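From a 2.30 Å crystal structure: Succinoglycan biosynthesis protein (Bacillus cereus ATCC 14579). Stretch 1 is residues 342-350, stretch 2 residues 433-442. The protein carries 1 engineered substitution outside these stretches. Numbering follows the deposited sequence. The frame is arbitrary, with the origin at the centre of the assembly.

Stretch 1, residues 342-350: SVYEGQYNV
Stretch 2 433-442: IQKVSPSQVH

The two stretches run parallel, V343 to Y348 beside I433 to P438 in unbroken register, with paired CA atoms 4.2 to 5.2 Å apart; together they bury 647 Å².

Backbone hydrogen bonds set this register. I433 N donates to S342 O (2.9 Å, 167°), E345 N to Q434 O (3.0 Å), V436 N to E345 O (3.1 Å) and Q347 N to V436 O (3.2 Å, 147°). The chains turn corners at E345 (phi/psi -124/159) and Q434 (-64/-31). There water 1 bridges, accepting from Y344 N (2.9 Å) and donating to E345 O (2.8 Å) and I433 O (2.7 Å).

G346, at 128/-171, requires glycine: an ideal CB would lie 2.2 Å from V436 O. Its bare CA instead approaches V436 O at 3.3 Å in a CA-H...O contact.

Apolar packing joins V343 and V436, both m rotamers, on one sheet face (CG1 to CG1, 3.7 Å). E345 (m) and K435 (t) share the other face, exposed; E345 OE1 and K435 NZ, 4.4 Å apart, are beyond a salt bridge.

Past the strand pairing, P438 has no amide hydrogen to offer Q347 O. Buried N349 (-81/140, chi1 -75°, chi2 -46°) points toward stretch 2, and its ND2 donates to S439 OG (2.6 Å) and S439 O (2.9 Å), with S439 in rotamer p.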

# COMPACT_ATOMS: atom_id res chain seq x y z
N SER A 342 -11.21 -10.09 -1.08
CA SER A 342 -11.69 -10.69 -2.31
C SER A 342 -13.17 -10.37 -2.50
O SER A 342 -13.91 -10.16 -1.54
CB SER A 342 -11.46 -12.20 -2.27
OG SER A 342 -11.57 -12.76 -3.57
N VAL A 343 -13.59 -10.35 -3.76
CA VAL A 343 -14.96 -10.01 -4.07
C VAL A 343 -15.69 -11.10 -4.84
O VAL A 343 -15.12 -12.16 -5.10
CB VAL A 343 -14.99 -8.71 -4.89
CG1 VAL A 343 -14.47 -7.55 -4.05
CG2 VAL A 343 -14.13 -8.88 -6.14
N TYR A 344 -16.94 -10.83 -5.19
CA TYR A 344 -17.76 -11.77 -5.93
C TYR A 344 -18.70 -11.06 -6.91
O TYR A 344 -18.53 -11.16 -8.13
CB TYR A 344 -18.56 -12.63 -4.95
CG TYR A 344 -19.45 -13.65 -5.62
CD1 TYR A 344 -18.96 -14.49 -6.62
CD2 TYR A 344 -20.79 -13.77 -5.26
CE1 TYR A 344 -19.78 -15.42 -7.25
CE2 TYR A 344 -21.63 -14.70 -5.88
CZ TYR A 344 -21.11 -15.52 -6.87
OH TYR A 344 -21.93 -16.44 -7.48
N GLU A 345 -19.69 -10.34 -6.39
CA GLU A 345 -20.63 -9.64 -7.26
C GLU A 345 -20.68 -8.15 -6.92
O GLU A 345 -20.29 -7.74 -5.82
CB GLU A 345 -22.04 -10.23 -7.13
CG GLU A 345 -22.15 -11.70 -7.52
CD GLU A 345 -23.57 -12.24 -7.37
OE1 GLU A 345 -24.21 -11.97 -6.33
OE2 GLU A 345 -24.04 -12.95 -8.29
N GLY A 346 -21.14 -7.35 -7.88
CA GLY A 346 -21.23 -5.92 -7.65
C GLY A 346 -20.57 -5.05 -8.70
O GLY A 346 -20.15 -5.52 -9.74
N GLN A 347 -20.50 -3.75 -8.40
CA GLN A 347 -19.89 -2.78 -9.29
C GLN A 347 -18.81 -1.99 -8.57
O GLN A 347 -18.83 -1.85 -7.35
CB GLN A 347 -20.96 -1.83 -9.84
CG GLN A 347 -22.11 -2.56 -10.51
CD GLN A 347 -23.14 -1.62 -11.08
OE1 GLN A 347 -22.93 -1.03 -12.15
NE2 GLN A 347 -24.25 -1.46 -10.38
N TYR A 348 -17.86 -1.47 -9.34
CA TYR A 348 -16.76 -0.72 -8.77
C TYR A 348 -16.28 0.35 -9.74
O TYR A 348 -16.61 0.31 -10.93
CB TYR A 348 -15.59 -1.66 -8.47
CG TYR A 348 -15.19 -2.53 -9.64
CD1 TYR A 348 -15.88 -3.71 -9.93
CD2 TYR A 348 -14.14 -2.17 -10.48
CE1 TYR A 348 -15.54 -4.50 -11.03
CE2 TYR A 348 -13.78 -2.95 -11.58
CZ TYR A 348 -14.49 -4.11 -11.85
OH TYR A 348 -14.17 -4.87 -12.94
N ASN A 349 -15.52 1.31 -9.22
CA ASN A 349 -14.97 2.37 -10.05
C ASN A 349 -13.73 1.86 -10.76
O ASN A 349 -12.91 1.13 -10.18
CB ASN A 349 -14.59 3.60 -9.22
CG ASN A 349 -15.79 4.40 -8.77
OD1 ASN A 349 -16.69 4.68 -9.55
ND2 ASN A 349 -15.79 4.78 -7.50
N VAL A 350 -13.59 2.24 -12.02
CA VAL A 350 -12.44 1.85 -12.83
C VAL A 350 -12.38 2.82 -13.99
O VAL A 350 -13.39 3.44 -14.33
CB VAL A 350 -12.61 0.41 -13.37
CG1 VAL A 350 -13.79 0.34 -14.34
CG2 VAL A 350 -11.33 -0.03 -14.06
N ILE A 433 -15.88 -10.30 0.64
CA ILE A 433 -17.02 -9.39 0.68
C ILE A 433 -17.83 -9.76 -0.56
O ILE A 433 -17.43 -9.49 -1.69
CB ILE A 433 -16.54 -7.92 0.62
CG1 ILE A 433 -15.54 -7.68 1.74
CG2 ILE A 433 -17.72 -6.96 0.78
CD1 ILE A 433 -14.93 -6.30 1.73
N GLN A 434 -18.97 -10.40 -0.34
CA GLN A 434 -19.81 -10.89 -1.43
C GLN A 434 -20.43 -9.84 -2.35
O GLN A 434 -20.64 -10.12 -3.53
CB GLN A 434 -20.88 -11.82 -0.86
CG GLN A 434 -20.31 -12.90 0.07
CD GLN A 434 -19.45 -13.94 -0.65
OE1 GLN A 434 -18.66 -13.61 -1.53
NE2 GLN A 434 -19.60 -15.20 -0.26
N LYS A 435 -20.73 -8.65 -1.84
CA LYS A 435 -21.28 -7.63 -2.73
C LYS A 435 -20.68 -6.25 -2.48
O LYS A 435 -20.75 -5.71 -1.37
CB LYS A 435 -22.81 -7.54 -2.64
CG LYS A 435 -23.36 -6.63 -3.75
CD LYS A 435 -24.84 -6.30 -3.63
CE LYS A 435 -25.72 -7.33 -4.33
NZ LYS A 435 -25.17 -7.69 -5.66
N VAL A 436 -20.10 -5.67 -3.51
CA VAL A 436 -19.51 -4.35 -3.40
C VAL A 436 -20.23 -3.35 -4.29
O VAL A 436 -20.95 -3.73 -5.21
CB VAL A 436 -18.02 -4.35 -3.78
CG1 VAL A 436 -17.26 -5.36 -2.93
CG2 VAL A 436 -17.86 -4.66 -5.27
N SER A 437 -20.02 -2.07 -3.99
CA SER A 437 -20.58 -0.97 -4.75
C SER A 437 -19.43 0.03 -4.94
O SER A 437 -18.41 -0.05 -4.26
CB SER A 437 -21.74 -0.32 -3.99
OG SER A 437 -21.30 0.25 -2.76
N PRO A 438 -19.58 0.99 -5.87
CA PRO A 438 -18.54 1.99 -6.16
C PRO A 438 -18.09 2.87 -4.99
O PRO A 438 -18.90 3.30 -4.16
CB PRO A 438 -19.18 2.83 -7.28
CG PRO A 438 -20.14 1.86 -7.95
CD PRO A 438 -20.75 1.19 -6.74
N SER A 439 -16.79 3.14 -4.92
CA SER A 439 -16.24 4.00 -3.88
C SER A 439 -16.90 5.35 -4.10
O SER A 439 -17.29 5.68 -5.22
CB SER A 439 -14.73 4.13 -4.04
OG SER A 439 -14.41 4.73 -5.28
N GLN A 440 -17.03 6.14 -3.05
CA GLN A 440 -17.68 7.44 -3.17
C GLN A 440 -16.68 8.53 -3.54
O GLN A 440 -16.25 9.32 -2.70
CB GLN A 440 -18.39 7.76 -1.86
CG GLN A 440 -19.22 6.58 -1.38
CD GLN A 440 -20.03 6.88 -0.13
OE1 GLN A 440 -20.73 6.01 0.39
NE2 GLN A 440 -19.93 8.09 0.36
N VAL A 441 -16.31 8.56 -4.82
CA VAL A 441 -15.34 9.52 -5.33
C VAL A 441 -15.87 10.95 -5.35
O VAL A 441 -16.99 11.21 -5.80
CB VAL A 441 -14.91 9.15 -6.77
CG1 VAL A 441 -14.24 7.80 -6.77
CG2 VAL A 441 -16.12 9.13 -7.68
N HIS A 442 -15.06 11.88 -4.85
CA HIS A 442 -15.43 13.29 -4.80
C HIS A 442 -15.88 13.84 -6.14
O HIS A 442 -15.46 13.37 -7.20
CB HIS A 442 -14.25 14.13 -4.31
CG HIS A 442 -14.10 14.15 -2.83
ND1 HIS A 442 -15.17 14.28 -1.97
CD2 HIS A 442 -12.99 14.14 -2.05
CE1 HIS A 442 -14.74 14.35 -0.73
NE2 HIS A 442 -13.42 14.27 -0.75
O HOH W 1 -18.14 -8.46 -4.12
O HOH W 2 -23.22 -11.18 -3.47